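Long-range contact in Ras GTPase-activating-like protein IQGAP3 (Homo sapiens, PDB 3ISU), which is a scaffold protein of the IQGAP family that binds calmodulin and probably engages Rho-family GTPases to link signalling with the cytoskeleton: residues A[81-95]-A[107-119]. Residues are numbered along the deposited sequence; the frame is centred on the assembly and turned at random.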
# COMPACT_ATOMS: atom_id res chain seq x y z
N LEU A 81 -5.23 -3.01 5.96
CA LEU A 81 -5.92 -1.90 5.29
C LEU A 81 -7.38 -2.38 5.14
O LEU A 81 -7.61 -3.51 4.75
CB LEU A 81 -5.37 -1.64 3.88
CG LEU A 81 -4.21 -0.73 3.48
CD1 LEU A 81 -4.05 -0.82 1.98
CD2 LEU A 81 -4.53 0.72 3.87
N HIS A 82 -8.32 -1.50 5.46
CA HIS A 82 -9.73 -1.78 5.25
C HIS A 82 -10.26 -0.83 4.19
O HIS A 82 -10.12 0.40 4.29
CB HIS A 82 -10.48 -1.64 6.56
CG HIS A 82 -10.10 -2.68 7.57
ND1 HIS A 82 -10.73 -3.90 7.63
CD2 HIS A 82 -9.15 -2.69 8.53
CE1 HIS A 82 -10.21 -4.61 8.62
NE2 HIS A 82 -9.23 -3.90 9.17
N TYR A 83 -10.88 -1.41 3.18
CA TYR A 83 -11.39 -0.63 2.08
C TYR A 83 -12.36 0.44 2.59
O TYR A 83 -12.32 1.59 2.14
CB TYR A 83 -12.07 -1.57 1.11
CG TYR A 83 -12.30 -0.98 -0.23
CD1 TYR A 83 -11.33 -1.00 -1.22
CD2 TYR A 83 -13.49 -0.32 -0.50
CE1 TYR A 83 -11.58 -0.46 -2.47
CE2 TYR A 83 -13.71 0.23 -1.70
CZ TYR A 83 -12.79 0.15 -2.69
OH TYR A 83 -13.11 0.73 -3.88
N GLN A 84 -13.18 0.09 3.59
CA GLN A 84 -14.18 1.04 4.11
C GLN A 84 -13.54 2.25 4.79
O GLN A 84 -14.03 3.38 4.68
CB GLN A 84 -15.16 0.36 5.05
CG GLN A 84 -16.30 1.30 5.55
CD GLN A 84 -17.21 1.87 4.45
OE1 GLN A 84 -17.47 1.23 3.40
NE2 GLN A 84 -17.71 3.12 4.68
N ASP A 85 -12.38 2.03 5.42
CA ASP A 85 -11.61 3.14 6.00
C ASP A 85 -11.08 4.09 4.90
O ASP A 85 -11.12 5.31 5.04
CB ASP A 85 -10.45 2.62 6.87
CG ASP A 85 -10.92 1.92 8.13
OD1 ASP A 85 -12.04 2.13 8.59
OD2 ASP A 85 -10.15 1.14 8.68
N LEU A 86 -10.58 3.53 3.79
CA LEU A 86 -10.16 4.33 2.67
C LEU A 86 -11.35 5.13 2.06
O LEU A 86 -11.21 6.29 1.71
CB LEU A 86 -9.56 3.44 1.59
CG LEU A 86 -8.28 2.69 1.98
CD1 LEU A 86 -7.87 1.79 0.82
CD2 LEU A 86 -7.17 3.70 2.33
N LEU A 87 -12.49 4.48 1.91
CA LEU A 87 -13.70 5.19 1.44
C LEU A 87 -14.07 6.31 2.39
O LEU A 87 -14.48 7.36 1.95
CB LEU A 87 -14.89 4.26 1.24
CG LEU A 87 -14.81 3.20 0.13
CD1 LEU A 87 -16.14 2.42 -0.04
CD2 LEU A 87 -14.39 3.87 -1.23
N GLN A 88 -13.93 6.09 3.68
CA GLN A 88 -14.26 7.15 4.66
C GLN A 88 -13.28 8.34 4.52
O GLN A 88 -13.66 9.50 4.53
CB GLN A 88 -14.24 6.59 6.06
CG GLN A 88 -14.54 7.57 7.21
CD GLN A 88 -15.92 8.11 7.15
OE1 GLN A 88 -16.84 7.40 6.72
NE2 GLN A 88 -16.10 9.38 7.58
N LEU A 89 -11.99 8.04 4.34
CA LEU A 89 -11.02 9.10 4.08
C LEU A 89 -11.39 9.89 2.86
O LEU A 89 -11.42 11.13 2.90
CB LEU A 89 -9.62 8.51 3.94
CG LEU A 89 -9.03 8.06 5.26
CD1 LEU A 89 -7.59 7.46 5.00
CD2 LEU A 89 -8.91 9.17 6.34
N GLN A 90 -11.70 9.18 1.78
CA GLN A 90 -12.03 9.79 0.53
C GLN A 90 -13.29 10.68 0.67
O GLN A 90 -13.33 11.82 0.17
CB GLN A 90 -12.21 8.71 -0.53
CG GLN A 90 -12.52 9.24 -1.91
CD GLN A 90 -12.85 8.13 -2.87
OE1 GLN A 90 -13.82 7.41 -2.70
NE2 GLN A 90 -12.04 8.01 -3.93
N TYR A 91 -14.24 10.19 1.44
CA TYR A 91 -15.53 10.90 1.66
C TYR A 91 -15.28 12.21 2.43
O TYR A 91 -15.92 13.26 2.17
CB TYR A 91 -16.49 9.96 2.38
CG TYR A 91 -17.86 10.58 2.63
CD1 TYR A 91 -18.82 10.56 1.62
CD2 TYR A 91 -18.16 11.22 3.84
CE1 TYR A 91 -20.09 11.15 1.81
CE2 TYR A 91 -19.43 11.84 4.04
CZ TYR A 91 -20.37 11.78 3.02
OH TYR A 91 -21.62 12.37 3.19
N GLU A 92 -14.35 12.14 3.38
CA GLU A 92 -13.92 13.26 4.23
C GLU A 92 -13.01 14.27 3.51
O GLU A 92 -12.65 15.29 4.09
CB GLU A 92 -13.22 12.74 5.50
CG GLU A 92 -14.11 12.02 6.53
CD GLU A 92 -13.34 11.22 7.59
OE1 GLU A 92 -12.09 11.03 7.47
OE2 GLU A 92 -13.96 10.75 8.57
N GLY A 93 -12.61 13.95 2.29
CA GLY A 93 -11.74 14.80 1.50
C GLY A 93 -10.29 14.71 1.88
O GLY A 93 -9.53 15.62 1.61
N VAL A 94 -9.89 13.60 2.50
CA VAL A 94 -8.50 13.40 2.93
C VAL A 94 -7.69 12.85 1.73
O VAL A 94 -8.10 11.89 1.08
CB VAL A 94 -8.41 12.48 4.16
CG1 VAL A 94 -6.92 12.12 4.46
CG2 VAL A 94 -9.11 13.15 5.41
N ALA A 95 -6.57 13.49 1.40
CA ALA A 95 -5.83 13.15 0.22
C ALA A 95 -4.93 11.96 0.43
O ALA A 95 -4.73 11.22 -0.49
CB ALA A 95 -4.95 14.30 -0.29
N VAL A 107 -4.87 8.42 -1.28
CA VAL A 107 -6.04 7.62 -1.00
C VAL A 107 -6.78 7.26 -2.30
O VAL A 107 -7.14 6.10 -2.51
CB VAL A 107 -6.97 8.36 0.02
CG1 VAL A 107 -8.32 7.64 0.14
CG2 VAL A 107 -6.32 8.44 1.40
N ASN A 108 -7.04 8.23 -3.19
CA ASN A 108 -7.78 7.93 -4.40
C ASN A 108 -7.09 6.87 -5.25
O ASN A 108 -7.75 5.96 -5.76
CB ASN A 108 -7.98 9.19 -5.25
CG ASN A 108 -9.00 10.15 -4.64
OD1 ASN A 108 -9.79 9.73 -3.81
ND2 ASN A 108 -9.00 11.42 -5.07
N LEU A 109 -5.78 7.00 -5.41
CA LEU A 109 -5.08 6.09 -6.29
C LEU A 109 -4.83 4.71 -5.65
O LEU A 109 -4.79 3.68 -6.38
CB LEU A 109 -3.83 6.74 -6.89
CG LEU A 109 -4.17 7.79 -7.97
CD1 LEU A 109 -2.93 8.60 -8.29
CD2 LEU A 109 -4.77 7.16 -9.20
N LEU A 110 -4.76 4.67 -4.33
CA LEU A 110 -4.76 3.38 -3.61
C LEU A 110 -6.06 2.67 -3.80
O LEU A 110 -6.07 1.49 -4.13
CB LEU A 110 -4.40 3.54 -2.15
CG LEU A 110 -4.33 2.29 -1.26
CD1 LEU A 110 -3.32 1.25 -1.88
CD2 LEU A 110 -3.97 2.74 0.17
N ILE A 111 -7.18 3.38 -3.62
CA ILE A 111 -8.49 2.78 -3.88
C ILE A 111 -8.56 2.20 -5.30
O ILE A 111 -9.04 1.05 -5.51
CB ILE A 111 -9.64 3.78 -3.63
CG1 ILE A 111 -9.76 4.05 -2.14
CG2 ILE A 111 -10.95 3.27 -4.24
CD1 ILE A 111 -10.68 5.26 -1.78
N PHE A 112 -8.11 2.98 -6.28
CA PHE A 112 -8.09 2.55 -7.67
C PHE A 112 -7.23 1.30 -7.88
O PHE A 112 -7.68 0.34 -8.47
CB PHE A 112 -7.62 3.68 -8.54
CG PHE A 112 -7.56 3.33 -10.01
CD1 PHE A 112 -8.70 3.00 -10.70
CD2 PHE A 112 -6.36 3.39 -10.69
CE1 PHE A 112 -8.65 2.71 -12.07
CE2 PHE A 112 -6.29 3.11 -12.06
CZ PHE A 112 -7.44 2.77 -12.73
N LEU A 113 -6.03 1.28 -7.31
CA LEU A 113 -5.19 0.08 -7.41
C LEU A 113 -5.80 -1.18 -6.77
O LEU A 113 -5.82 -2.25 -7.41
CB LEU A 113 -3.83 0.35 -6.77
CG LEU A 113 -2.73 -0.71 -6.98
CD1 LEU A 113 -2.25 -0.78 -8.43
CD2 LEU A 113 -1.54 -0.35 -6.03
N LEU A 114 -6.31 -1.06 -5.55
CA LEU A 114 -7.03 -2.15 -4.91
C LEU A 114 -8.24 -2.64 -5.75
O LEU A 114 -8.39 -3.85 -5.96
CB LEU A 114 -7.47 -1.78 -3.50
CG LEU A 114 -6.36 -1.50 -2.49
CD1 LEU A 114 -7.02 -1.05 -1.17
CD2 LEU A 114 -5.47 -2.68 -2.25
N ASN A 115 -9.03 -1.72 -6.28
CA ASN A 115 -10.14 -2.05 -7.19
C ASN A 115 -9.71 -2.85 -8.43
O ASN A 115 -10.34 -3.86 -8.78
CB ASN A 115 -10.82 -0.80 -7.76
CG ASN A 115 -11.69 -0.06 -6.75
OD1 ASN A 115 -11.96 -0.57 -5.66
ND2 ASN A 115 -12.16 1.15 -7.13
N LYS A 116 -8.71 -2.33 -9.12
CA LYS A 116 -8.23 -2.87 -10.38
C LYS A 116 -7.64 -4.25 -10.17
O LYS A 116 -7.92 -5.19 -10.94
CB LYS A 116 -7.17 -1.94 -10.95
CG LYS A 116 -6.66 -2.25 -12.35
CD LYS A 116 -5.79 -1.08 -12.87
N LYS A 117 -6.84 -4.39 -9.12
CA LYS A 117 -6.11 -5.62 -8.89
C LYS A 117 -6.92 -6.70 -8.13
O LYS A 117 -6.68 -7.89 -8.32
CB LYS A 117 -4.75 -5.31 -8.22
CG LYS A 117 -3.90 -4.27 -9.00
CD LYS A 117 -3.14 -4.87 -10.20
CE LYS A 117 -3.12 -3.91 -11.42
NZ LYS A 117 -1.97 -4.19 -12.36
N PHE A 118 -7.88 -6.31 -7.31
CA PHE A 118 -8.57 -7.25 -6.42
C PHE A 118 -10.10 -7.32 -6.54
O PHE A 118 -10.66 -8.40 -6.61
CB PHE A 118 -8.27 -6.95 -4.97
CG PHE A 118 -6.85 -7.20 -4.58
CD1 PHE A 118 -6.05 -6.16 -4.15
CD2 PHE A 118 -6.33 -8.50 -4.59
CE1 PHE A 118 -4.74 -6.38 -3.76
CE2 PHE A 118 -5.02 -8.72 -4.21
CZ PHE A 118 -4.24 -7.65 -3.79
N LEU A 119 -10.76 -6.17 -6.46
CA LEU A 119 -12.23 -6.12 -6.35
C LEU A 119 -12.93 -6.43 -7.68
O LEU A 119 -14.10 -6.81 -7.66
CB LEU A 119 -12.72 -4.78 -5.81
CG LEU A 119 -12.19 -4.41 -4.41
CD1 LEU A 119 -13.06 -3.29 -3.86
CD2 LEU A 119 -12.15 -5.61 -3.45
O HOH W 1 -9.35 11.38 -1.29
O HOH W 2 -6.58 11.06 -2.54
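With chi1 near -164°, the ring of Y83 is set opposite its own backbone nitrogen and reaches helix 107-119, where N115 meets the hydroxyl. Y83 OH donates to N115 OD1 at 2.5 Å, a very short separation whose exact length is doubtful; the oxygen lies near the ring plane. L119 CD1 rides over one ring face in a CH-pi contact, 3.8 Å from the centroid. Tyrosine suits this place because it offers both a flat apolar face and a polar end, and its ring is a knob among I111, L114, N115 and L119. I111 answers as a knob among Y83, L86, L87 and Q90. Deeper, L86 CD1 meets L114 CD1 at 3.6 Å, and M97 of strand 96-99 touches L81, L86 and L89. V107, branched at CB, can set CG1 against L86 O and CG2 against L89 CD1 (3.9 Å). Q90 is long enough, extended past I111 CD1, to deliver NE2 to N108 OD1 (2.8 Å, 167°) from above the carbonyl plane of N108. An alanine here would remove that donor and is likely to leave N108 OD1 relying on its water link to V94 O, with I111 CD1 less covered. Beside this bond V107 N donates to A95 O at 2.9 Å, and a water bridges A95 O and N108 N. The broadly antiparallel helices, crossing at -144°, thus share an apolar centre with neutral polar bonds joining the segments at both ends, and no salt bridge between them.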